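RND efflux system, outer membrane lipoprotein, NodT family (Burkholderia mallei, PDB 6U94) probably serves as the outer membrane channel component of an RND-type efflux system, letting exported compounds pass out of the cell. Local coordinates at residues 317-322 with 380-385; 331-336 with 373-378. All coordinates share one frame; numbering follows the deposited sequence.

Contact 1. Residues 317-322 with 380-385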
# COMPACT_ATOMS: atom_id res chain seq x y z
N GLY A 317 -13.50 -4.10 -8.45
CA GLY A 317 -13.02 -3.45 -7.24
C GLY A 317 -12.77 -1.97 -7.38
O GLY A 317 -11.91 -1.42 -6.68
N VAL A 318 -13.48 -1.30 -8.28
CA VAL A 318 -13.43 0.16 -8.35
C VAL A 318 -14.44 0.70 -7.34
O VAL A 318 -15.27 -0.05 -6.81
CB VAL A 318 -13.72 0.70 -9.76
CG1 VAL A 318 -12.77 0.07 -10.79
CG2 VAL A 318 -15.18 0.45 -10.14
N ALA A 319 -14.37 2.00 -7.06
CA ALA A 319 -15.33 2.61 -6.14
C ALA A 319 -16.73 2.55 -6.73
O ALA A 319 -16.94 2.86 -7.90
CB ALA A 319 -14.93 4.06 -5.87
N SER A 320 -17.70 2.13 -5.91
CA SER A 320 -19.08 2.09 -6.36
C SER A 320 -19.62 3.50 -6.56
O SER A 320 -19.11 4.48 -6.01
CB SER A 320 -19.96 1.34 -5.35
OG SER A 320 -20.07 2.05 -4.12
N ALA A 321 -20.67 3.60 -7.38
CA ALA A 321 -21.32 4.89 -7.59
C ALA A 321 -21.91 5.44 -6.30
O ALA A 321 -21.90 6.65 -6.08
CB ALA A 321 -22.40 4.76 -8.67
N SER A 322 -22.42 4.56 -5.43
CA SER A 322 -22.96 5.02 -4.15
C SER A 322 -21.87 5.70 -3.32
O SER A 322 -22.09 6.78 -2.76
CB SER A 322 -23.56 3.84 -3.38
OG SER A 322 -24.77 3.39 -3.98
N ASP A 380 -10.72 7.21 -0.46
CA ASP A 380 -9.42 7.75 -0.83
C ASP A 380 -8.48 6.66 -1.32
O ASP A 380 -7.72 6.87 -2.27
CB ASP A 380 -8.80 8.49 0.36
CG ASP A 380 -9.42 9.86 0.58
OD1 ASP A 380 -10.37 10.21 -0.16
OD2 ASP A 380 -8.96 10.59 1.48
N ASN A 381 -8.51 5.48 -0.69
CA ASN A 381 -7.63 4.41 -1.13
C ASN A 381 -8.09 3.80 -2.45
O ASN A 381 -7.27 3.30 -3.22
CB ASN A 381 -7.52 3.33 -0.05
CG ASN A 381 -6.55 3.71 1.05
OD1 ASN A 381 -5.34 3.60 0.89
ND2 ASN A 381 -7.09 4.16 2.18
N LEU A 382 -9.40 3.81 -2.71
CA LEU A 382 -9.89 3.35 -4.00
C LEU A 382 -9.48 4.30 -5.12
O LEU A 382 -9.10 3.86 -6.21
CB LEU A 382 -11.42 3.20 -3.96
CG LEU A 382 -11.99 2.00 -3.20
CD1 LEU A 382 -13.43 2.30 -2.79
CD2 LEU A 382 -11.94 0.76 -4.08
N ALA A 383 -9.55 5.61 -4.86
CA ALA A 383 -9.10 6.58 -5.85
C ALA A 383 -7.59 6.51 -6.04
O ALA A 383 -7.09 6.59 -7.16
CB ALA A 383 -9.53 7.99 -5.45
N ALA A 384 -6.85 6.36 -4.94
CA ALA A 384 -5.40 6.21 -5.02
C ALA A 384 -5.02 5.04 -5.92
O ALA A 384 -4.12 5.16 -6.76
CB ALA A 384 -4.80 6.02 -3.63
N ARG A 385 -5.71 3.91 -5.77
CA ARG A 385 -5.42 2.76 -6.62
C ARG A 385 -5.73 3.06 -8.07
O ARG A 385 -4.96 2.70 -8.97
CB ARG A 385 -6.22 1.54 -6.16
CG ARG A 385 -5.73 0.27 -6.83
CD ARG A 385 -6.83 -0.72 -7.10
NE ARG A 385 -6.34 -1.83 -7.90
CZ ARG A 385 -6.96 -2.99 -8.04
NH1 ARG A 385 -8.11 -3.21 -7.41
NH2 ARG A 385 -6.43 -3.94 -8.79

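Contact 2. Residues 331-336 with 373-378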
# COMPACT_ATOMS: atom_id res chain seq x y z
N VAL A 331 -15.70 18.57 -0.25
CA VAL A 331 -15.89 19.10 1.10
C VAL A 331 -16.45 18.01 2.02
O VAL A 331 -16.00 16.86 1.99
CB VAL A 331 -16.80 20.34 1.11
CG1 VAL A 331 -16.08 21.51 1.76
CG2 VAL A 331 -17.26 20.74 -0.30
N ALA A 332 -17.42 18.38 2.85
CA ALA A 332 -18.08 17.40 3.69
C ALA A 332 -19.02 16.53 2.86
O ALA A 332 -19.58 16.97 1.85
CB ALA A 332 -18.86 18.09 4.81
N TRP A 333 -19.19 15.28 3.30
CA TRP A 333 -19.92 14.32 2.48
C TRP A 333 -21.42 14.65 2.48
O TRP A 333 -21.90 15.52 3.20
CB TRP A 333 -19.67 12.89 2.97
CG TRP A 333 -20.19 12.54 4.34
CD1 TRP A 333 -20.69 13.39 5.28
CD2 TRP A 333 -20.25 11.22 4.91
NE1 TRP A 333 -21.06 12.68 6.40
CE2 TRP A 333 -20.80 11.35 6.20
CE3 TRP A 333 -19.89 9.95 4.45
CZ2 TRP A 333 -21.00 10.26 7.04
CZ3 TRP A 333 -20.08 8.86 5.29
CH2 TRP A 333 -20.63 9.02 6.57
N LEU A 334 -22.15 13.92 1.64
CA LEU A 334 -23.57 14.18 1.41
C LEU A 334 -24.49 13.22 2.13
O LEU A 334 -25.69 13.17 1.81
CB LEU A 334 -23.86 14.16 -0.10
CG LEU A 334 -23.01 15.07 -0.97
CD1 LEU A 334 -23.55 15.08 -2.39
CD2 LEU A 334 -22.95 16.49 -0.40
N PHE A 335 -23.98 12.44 3.08
CA PHE A 335 -24.84 11.57 3.88
C PHE A 335 -25.73 12.41 4.78
O PHE A 335 -25.26 13.36 5.42
CB PHE A 335 -24.01 10.60 4.70
CG PHE A 335 -24.82 9.74 5.63
CD1 PHE A 335 -25.63 8.73 5.14
CD2 PHE A 335 -24.76 9.94 7.00
CE1 PHE A 335 -26.38 7.94 5.99
CE2 PHE A 335 -25.51 9.15 7.87
CZ PHE A 335 -26.32 8.15 7.36
N VAL A 336 -27.01 12.07 4.84
CA VAL A 336 -27.97 12.81 5.66
C VAL A 336 -28.30 12.02 6.92
O VAL A 336 -29.06 11.04 6.86
CB VAL A 336 -29.24 13.14 4.86
CG1 VAL A 336 -30.24 13.89 5.74
CG2 VAL A 336 -28.89 13.95 3.62
N ASP A 373 -14.82 9.55 8.70
CA ASP A 373 -13.41 9.34 8.39
C ASP A 373 -13.17 7.94 7.83
O ASP A 373 -12.32 7.76 6.95
CB ASP A 373 -12.55 9.56 9.63
CG ASP A 373 -12.42 11.03 9.99
OD1 ASP A 373 -12.99 11.87 9.27
OD2 ASP A 373 -11.75 11.34 11.00
N ALA A 374 -13.91 6.94 8.31
CA ALA A 374 -13.73 5.59 7.80
C ALA A 374 -14.15 5.49 6.34
O ALA A 374 -13.43 4.90 5.52
CB ALA A 374 -14.53 4.60 8.66
N PHE A 375 -15.31 6.05 6.00
CA PHE A 375 -15.77 6.02 4.61
C PHE A 375 -14.84 6.84 3.72
O PHE A 375 -14.46 6.38 2.63
CB PHE A 375 -17.20 6.55 4.52
CG PHE A 375 -18.25 5.52 4.81
CD1 PHE A 375 -18.55 5.17 6.13
CD2 PHE A 375 -18.95 4.91 3.78
CE1 PHE A 375 -19.52 4.22 6.40
CE2 PHE A 375 -19.92 3.96 4.05
CZ PHE A 375 -20.20 3.61 5.37
N ARG A 376 -14.48 8.04 4.16
CA ARG A 376 -13.56 8.87 3.39
C ARG A 376 -12.24 8.16 3.15
O ARG A 376 -11.68 8.22 2.05
CB ARG A 376 -13.33 10.20 4.11
CG ARG A 376 -12.44 11.18 3.35
CD ARG A 376 -12.34 12.51 4.08
NE ARG A 376 -13.65 13.12 4.29
CZ ARG A 376 -14.29 13.85 3.39
NH1 ARG A 376 -13.74 14.07 2.20
NH2 ARG A 376 -15.48 14.37 3.67
N GLU A 377 -11.74 7.46 4.17
CA GLU A 377 -10.50 6.70 4.02
C GLU A 377 -10.65 5.59 2.98
O GLU A 377 -9.72 5.31 2.23
CB GLU A 377 -10.10 6.11 5.37
CG GLU A 377 -8.79 5.38 5.39
CD GLU A 377 -8.39 4.97 6.80
OE1 GLU A 377 -9.18 4.27 7.48
OE2 GLU A 377 -7.30 5.38 7.25
N VAL A 378 -11.82 4.95 2.94
CA VAL A 378 -12.04 3.89 1.97
C VAL A 378 -12.10 4.46 0.56
O VAL A 378 -11.50 3.92 -0.38
CB VAL A 378 -13.32 3.10 2.32
CG1 VAL A 378 -13.76 2.26 1.13
CG2 VAL A 378 -13.08 2.23 3.55

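Contact 1. Residues 317-322 with 380-385
Leu382 projects from helix 362-415 against the segment leading into helix 321-326, and most of the contact gathers around it. Its CB already lies beside Ala319, whose own CB points back at the helix; the two backbones come closest here, with Ala319 CA 5.9 Å from Leu382 CA. CG stands anti to the carbonyl carbon (chi1 -75°), and from there the branches part. CD1 runs alongside Ala319, 3.9 Å from Ala319 CB, while CD2 reaches further back along the segment and ends 3.4 Å from Gly317 O. That touch is van der Waals, a methyl against a carbonyl oxygen. One turn further on, Arg385 extends past Gly317, but Arg385 NH1 stays 4.3 Å from Gly317 O, and the guanidinium spends its charge on salt bridges with Glu269 and Glu389. Leu382 also touches Leu451 of helix 421-454, so it is in touch with both the 317-322 segment and that helix. Ser320 turns away to serve as N-cap, its OG bonded to Leu323 N. This is apolar packing of a connecting segment on the long helices, which in outer membrane factors generally build the periplasmic alpha-helical barrel of the trimer.

Contact 2. Residues 331-336 with 373-378
Trp333 lays the far corner of its indole against the root of Phe375: Trp333 CZ3 sits 3.8 Å from Phe375 CB and equally near Phe375 CG. The two aromatic groups cross obliquely, with the six-membered ring of Trp333 and the ring of Phe375 inclined at 58° and their centroids 5.7 Å apart, so one corner of the indole meets the CB and the near part of the ring of Phe375. Trp333 CG takes the crowded position between the backbone N and the carbonyl carbon (chi1 66°), and Phe375 CG stands anti to its carbonyl carbon. Phe335 CB lies 3.6 Å above the plane of the indole, over its centre, so its own segment covers one face of the ring.

The polar half of the contact belongs to Arg376. Its chain leaves the helix extended, CG anti to the backbone N, then bends at chi3, bringing the guanidinium edge up to the loop. Arg376 NH2 donates to Val331 O at 3.0 Å, reaching a lone pair in the carbonyl plane, although the N-H...O angle of 144° leaves the bond somewhat bent. Val331 is poorly ordered, so this surface bond is probably less rigid than the aromatic packing.

The start of the loop after helix 321-326 thus rests against helix 362-415. Trp333 also touches Leu326, Ile371 and Gln372, and Phe375 meets Leu323, placing helix 321-326 beside the aromatic pair; further round helix 362-415, Val378 packs on Leu451 and Ala454 of helix 421-454.

From the N terminus, the chain first supplies residues 317-322, runs through helix 321-326 and then forms the 331-336 segment of contact 2. It passes helices 349-352 and 355-359 before entering helix 362-415, where residues 373-378 close contact 2 and the following residues, 380-385, close contact 1. The smaller loop is therefore nested inside the larger one, and the two centres lie 13 Å apart. Together they hold both flanks of helix 321-326, its lead-in and its exit, against neighbouring parts of one long helix. Contact 1 lies nearer the centre of the chain and is partly buried, whereas contact 2 is at the surface.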